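Local coordinates for protein hypoxanthine-guanine phosphoribosyltransferase (PDB 3ACD) that probably catalyses the magnesium-dependent transfer of a phosphoribosyl group to hypoxanthine or guanine, giving IMP or GMP in purine salvage, at residues V98-S112 / V126-V140. Numbering follows the deposited sequence.
Sequences VIVVEDIVDTGLTLS and VRVAALLSKPSRRQV. With IMP (inosinic acid), chain B.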
# COMPACT_ATOMS: atom_id res chain seq x y z
N VAL A 98 -12.50 -14.12 3.60
CA VAL A 98 -11.52 -13.11 3.97
C VAL A 98 -10.08 -13.60 4.13
O VAL A 98 -9.83 -14.70 4.62
CB VAL A 98 -11.94 -12.44 5.30
CG1 VAL A 98 -10.93 -11.36 5.69
CG2 VAL A 98 -13.34 -11.84 5.17
N ILE A 99 -9.15 -12.76 3.71
CA ILE A 99 -7.73 -13.06 3.86
C ILE A 99 -7.11 -11.83 4.52
O ILE A 99 -7.11 -10.75 3.95
CB ILE A 99 -7.00 -13.29 2.51
CG1 ILE A 99 -7.60 -14.50 1.77
CG2 ILE A 99 -5.51 -13.53 2.78
CD1 ILE A 99 -6.97 -14.73 0.40
N VAL A 100 -6.60 -12.01 5.74
CA VAL A 100 -5.96 -10.93 6.47
C VAL A 100 -4.52 -10.86 5.97
O VAL A 100 -3.86 -11.89 5.84
CB VAL A 100 -5.95 -11.20 7.99
CG1 VAL A 100 -5.22 -10.08 8.72
CG2 VAL A 100 -7.38 -11.34 8.51
N VAL A 101 -4.04 -9.65 5.68
CA VAL A 101 -2.67 -9.48 5.21
C VAL A 101 -1.89 -8.68 6.25
O VAL A 101 -2.12 -7.47 6.42
CB VAL A 101 -2.64 -8.76 3.84
CG1 VAL A 101 -1.20 -8.62 3.36
CG2 VAL A 101 -3.46 -9.55 2.82
N GLU A 102 -0.98 -9.36 6.93
CA GLU A 102 -0.17 -8.78 8.00
C GLU A 102 1.29 -8.65 7.62
O GLU A 102 1.77 -9.33 6.71
CB GLU A 102 -0.27 -9.66 9.25
CG GLU A 102 -1.43 -9.31 10.15
CD GLU A 102 -1.12 -8.13 11.04
OE1 GLU A 102 -0.29 -7.29 10.64
OE2 GLU A 102 -1.72 -8.04 12.13
N ASP A 103 2.02 -7.78 8.31
CA ASP A 103 3.43 -7.60 8.04
C ASP A 103 4.25 -8.66 8.76
O ASP A 103 4.97 -9.44 8.13
CB ASP A 103 3.92 -6.19 8.42
CG ASP A 103 3.57 -5.79 9.86
OD1 ASP A 103 2.85 -6.53 10.57
OD2 ASP A 103 4.02 -4.70 10.29
N ILE A 104 4.13 -8.70 10.08
CA ILE A 104 4.87 -9.67 10.88
C ILE A 104 4.11 -10.06 12.14
O ILE A 104 3.54 -9.21 12.81
CB ILE A 104 6.26 -9.11 11.26
CG1 ILE A 104 7.04 -10.11 12.11
CG2 ILE A 104 6.10 -7.80 12.01
CD1 ILE A 104 8.49 -9.70 12.33
N VAL A 105 4.09 -11.36 12.43
CA VAL A 105 3.42 -11.86 13.62
C VAL A 105 4.51 -12.06 14.67
O VAL A 105 5.45 -12.84 14.48
CB VAL A 105 2.69 -13.19 13.34
CG1 VAL A 105 1.95 -13.67 14.60
CG2 VAL A 105 1.70 -13.00 12.20
N ASP A 106 4.40 -11.31 15.77
CA ASP A 106 5.37 -11.37 16.85
C ASP A 106 4.79 -12.20 17.99
O ASP A 106 4.89 -13.42 17.96
CB ASP A 106 5.70 -9.94 17.30
CG ASP A 106 6.80 -9.88 18.34
OD1 ASP A 106 7.54 -10.88 18.52
OD2 ASP A 106 6.94 -8.82 18.98
N THR A 107 4.16 -11.54 18.97
CA THR A 107 3.56 -12.28 20.08
C THR A 107 2.25 -12.92 19.61
O THR A 107 1.80 -13.91 20.18
CB THR A 107 3.25 -11.37 21.29
OG1 THR A 107 2.20 -10.46 20.95
CG2 THR A 107 4.49 -10.60 21.71
N GLY A 108 1.65 -12.33 18.58
CA GLY A 108 0.40 -12.84 18.05
C GLY A 108 -0.84 -12.21 18.66
O GLY A 108 -1.96 -12.47 18.23
N LEU A 109 -0.65 -11.37 19.67
CA LEU A 109 -1.77 -10.72 20.34
C LEU A 109 -2.64 -9.89 19.40
O LEU A 109 -3.87 -10.02 19.40
CB LEU A 109 -1.26 -9.82 21.48
CG LEU A 109 -0.53 -10.56 22.61
CD1 LEU A 109 0.05 -9.56 23.60
CD2 LEU A 109 -1.50 -11.50 23.31
N THR A 110 -2.02 -9.05 18.58
CA THR A 110 -2.78 -8.22 17.65
C THR A 110 -3.60 -9.04 16.67
O THR A 110 -4.80 -8.80 16.50
CB THR A 110 -1.86 -7.28 16.86
OG1 THR A 110 -1.13 -6.45 17.77
CG2 THR A 110 -2.69 -6.38 15.95
N LEU A 111 -2.97 -10.02 16.03
CA LEU A 111 -3.68 -10.86 15.07
C LEU A 111 -4.82 -11.61 15.77
O LEU A 111 -5.90 -11.77 15.20
CB LEU A 111 -2.72 -11.85 14.41
CG LEU A 111 -3.31 -12.80 13.37
CD1 LEU A 111 -4.02 -12.00 12.28
CD2 LEU A 111 -2.20 -13.65 12.76
N SER A 112 -4.57 -12.06 17.00
CA SER A 112 -5.59 -12.78 17.75
C SER A 112 -6.83 -11.90 17.94
O SER A 112 -7.96 -12.34 17.72
CB SER A 112 -5.04 -13.19 19.12
OG SER A 112 -6.01 -13.95 19.83
N VAL A 126 -11.87 -17.35 6.93
CA VAL A 126 -10.78 -16.42 7.17
C VAL A 126 -9.45 -17.14 7.17
O VAL A 126 -9.27 -18.14 7.86
CB VAL A 126 -10.91 -15.70 8.54
CG1 VAL A 126 -9.74 -14.74 8.72
CG2 VAL A 126 -12.23 -14.96 8.64
N ARG A 127 -8.52 -16.64 6.35
CA ARG A 127 -7.18 -17.19 6.31
C ARG A 127 -6.23 -16.02 6.50
O ARG A 127 -6.61 -14.87 6.30
CB ARG A 127 -6.90 -17.92 4.99
CG ARG A 127 -7.51 -19.31 4.97
CD ARG A 127 -7.01 -20.16 3.80
NE ARG A 127 -7.57 -21.50 3.88
CZ ARG A 127 -7.32 -22.47 3.01
NH1 ARG A 127 -6.51 -22.26 1.97
NH2 ARG A 127 -7.88 -23.67 3.16
N VAL A 128 -5.00 -16.31 6.90
CA VAL A 128 -4.02 -15.26 7.15
C VAL A 128 -2.77 -15.34 6.29
O VAL A 128 -2.20 -16.42 6.11
CB VAL A 128 -3.59 -15.29 8.64
CG1 VAL A 128 -2.50 -14.26 8.90
CG2 VAL A 128 -4.79 -15.04 9.54
N ALA A 129 -2.37 -14.20 5.76
CA ALA A 129 -1.15 -14.10 4.96
C ALA A 129 -0.27 -13.12 5.73
O ALA A 129 -0.72 -12.03 6.08
CB ALA A 129 -1.46 -13.56 3.57
N ALA A 130 0.96 -13.52 6.01
CA ALA A 130 1.90 -12.68 6.74
C ALA A 130 3.28 -12.81 6.11
O ALA A 130 3.70 -13.91 5.77
CB ALA A 130 1.96 -13.11 8.21
N LEU A 131 3.97 -11.69 5.95
CA LEU A 131 5.30 -11.75 5.35
C LEU A 131 6.29 -12.46 6.27
O LEU A 131 7.06 -13.30 5.82
CB LEU A 131 5.83 -10.34 5.05
CG LEU A 131 7.20 -10.32 4.38
CD1 LEU A 131 7.11 -10.92 2.97
CD2 LEU A 131 7.70 -8.89 4.30
N LEU A 132 6.24 -12.14 7.56
CA LEU A 132 7.17 -12.72 8.53
C LEU A 132 6.50 -13.22 9.81
O LEU A 132 5.37 -12.86 10.12
CB LEU A 132 8.22 -11.68 8.92
CG LEU A 132 8.99 -10.96 7.81
CD1 LEU A 132 9.70 -9.75 8.40
CD2 LEU A 132 9.98 -11.92 7.17
N SER A 133 7.24 -14.04 10.55
CA SER A 133 6.76 -14.57 11.82
C SER A 133 7.94 -14.93 12.70
O SER A 133 8.91 -15.54 12.24
CB SER A 133 5.89 -15.81 11.60
OG SER A 133 5.44 -16.33 12.85
N LYS A 134 7.87 -14.52 13.97
CA LYS A 134 8.91 -14.79 14.96
C LYS A 134 8.26 -15.68 16.02
O LYS A 134 7.92 -15.22 17.12
CB LYS A 134 9.38 -13.47 15.60
CG LYS A 134 10.03 -12.51 14.60
CD LYS A 134 10.56 -11.24 15.26
CE LYS A 134 9.44 -10.36 15.79
NZ LYS A 134 9.95 -9.06 16.30
N PRO A 135 8.08 -16.97 15.70
CA PRO A 135 7.46 -17.95 16.60
C PRO A 135 8.03 -18.09 18.01
O PRO A 135 7.31 -18.48 18.93
CB PRO A 135 7.53 -19.25 15.79
CG PRO A 135 8.75 -19.06 14.95
CD PRO A 135 8.60 -17.63 14.49
N SER A 136 9.31 -17.79 18.20
CA SER A 136 9.90 -17.91 19.53
C SER A 136 9.31 -16.86 20.47
O SER A 136 9.47 -16.94 21.68
CB SER A 136 11.43 -17.78 19.48
OG SER A 136 11.84 -16.49 19.06
N ARG A 137 8.60 -15.89 19.89
CA ARG A 137 7.98 -14.81 20.66
C ARG A 137 6.48 -15.01 20.86
O ARG A 137 5.84 -14.26 21.60
CB ARG A 137 8.22 -13.48 19.95
CG ARG A 137 9.65 -12.98 19.99
CD ARG A 137 9.84 -12.01 21.15
NE ARG A 137 9.02 -10.82 20.98
CZ ARG A 137 8.87 -9.87 21.89
NH1 ARG A 137 9.49 -9.96 23.06
NH2 ARG A 137 8.09 -8.82 21.64
N ARG A 138 5.93 -16.04 20.22
CA ARG A 138 4.49 -16.32 20.27
C ARG A 138 3.93 -16.53 21.68
O ARG A 138 4.38 -17.40 22.43
CB ARG A 138 4.19 -17.54 19.39
CG ARG A 138 2.75 -17.65 18.89
CD ARG A 138 2.29 -16.37 18.20
NE ARG A 138 3.35 -15.74 17.41
CZ ARG A 138 3.83 -16.22 16.26
NH1 ARG A 138 3.34 -17.34 15.74
NH2 ARG A 138 4.83 -15.59 15.65
N GLN A 139 2.94 -15.71 22.03
CA GLN A 139 2.28 -15.80 23.34
C GLN A 139 0.88 -16.38 23.20
O GLN A 139 0.32 -16.93 24.15
CB GLN A 139 2.22 -14.43 24.00
CG GLN A 139 3.58 -13.81 24.24
CD GLN A 139 3.51 -12.55 25.09
OE1 GLN A 139 2.77 -11.62 24.78
NE2 GLN A 139 4.29 -12.53 26.17
N VAL A 140 0.31 -16.23 22.01
CA VAL A 140 -1.02 -16.77 21.72
C VAL A 140 -0.95 -17.42 20.35
O VAL A 140 -0.42 -16.83 19.40
CB VAL A 140 -2.10 -15.66 21.74
CG1 VAL A 140 -1.75 -14.55 20.77
CG2 VAL A 140 -3.46 -16.26 21.39
P IMP B . 2.19 -8.75 17.80
O1P IMP B . 3.11 -8.91 18.95
O2P IMP B . 0.73 -8.38 18.34
O3P IMP B . 2.14 -10.13 16.96
O5' IMP B . 2.77 -7.57 16.86
C5' IMP B . 1.85 -6.75 16.14
C4' IMP B . 2.58 -5.65 15.36
O4' IMP B . 3.86 -5.33 15.98
C3' IMP B . 2.99 -6.16 13.96
O3' IMP B . 1.89 -6.10 13.04
C2' IMP B . 4.09 -5.16 13.60
O2' IMP B . 3.54 -3.95 13.05
C1' IMP B . 4.77 -4.88 14.95
N9 IMP B . 6.06 -5.61 15.01
C8 IMP B . 6.34 -6.77 15.71
N7 IMP B . 7.58 -7.12 15.51
C5 IMP B . 8.17 -6.23 14.68
C6 IMP B . 9.47 -6.08 14.12
O6 IMP B . 10.35 -6.89 14.36
N1 IMP B . 9.71 -5.01 13.29
C2 IMP B . 8.72 -4.10 13.01
N3 IMP B . 7.52 -4.22 13.52
C4 IMP B . 7.19 -5.25 14.35
O HOH W 1 9.23 -7.07 18.31
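R137 grips the carboxylate of D106 side-on: NE donates to OD1 and NH2 to OD2, both on the syn side, with the carboxylate and guanidinium planes only 22° apart. Bends at chi2 (-95°) and chi3 (-63°) turn the NE edge of R137 to the acid. A water bridges D106 OD2 to K134 NZ, which lies in a long salt bridge, 3.7 Å from D106 OD1. K134 NZ also donates to IMP O6 at 2.9 Å and to N7, and to the carbonyl of A154, while its CE rests on I104 CD1 at 3.6 Å.

R138 turns chiefly to the backbone of D106. Its NE, 2.8 Å from D106 O, and its NH2 both bond that one carbonyl, reaching it from the same face, and NH2 donates to S133 OG in the guanidinium plane. V105 CG1 sits over the centre of one guanidinium face, 3.6 Å from R138 CZ. With an alanine in place of R138, D106 O would probably lose both side-chain donors and V105 CG1 its flat neighbour, letting the phosphate loop shift. Farther along, T107 O accepts from Q139 N at 2.8 Å, and V140 CG1 packs on G108.

These contacts prolong a parallel pairing of strands 98-102 and 126-130, where V100, V126 and V128 lie on the face covered by helix 109-119; after corners at D103 and L131 the pairing resumes between I104-V105 and L132-S133. The loop between V105 and the helix forms, with E102 and D103, part of the PRPP-binding motif of type I phosphoribosyltransferases. Backbone N atoms of D106, T107, G108 and T110 all donate to the IMP phosphate, so the arginines, fixing D106 from its carboxylate and its carbonyl, are likely to hold those N-H groups in place for the anion.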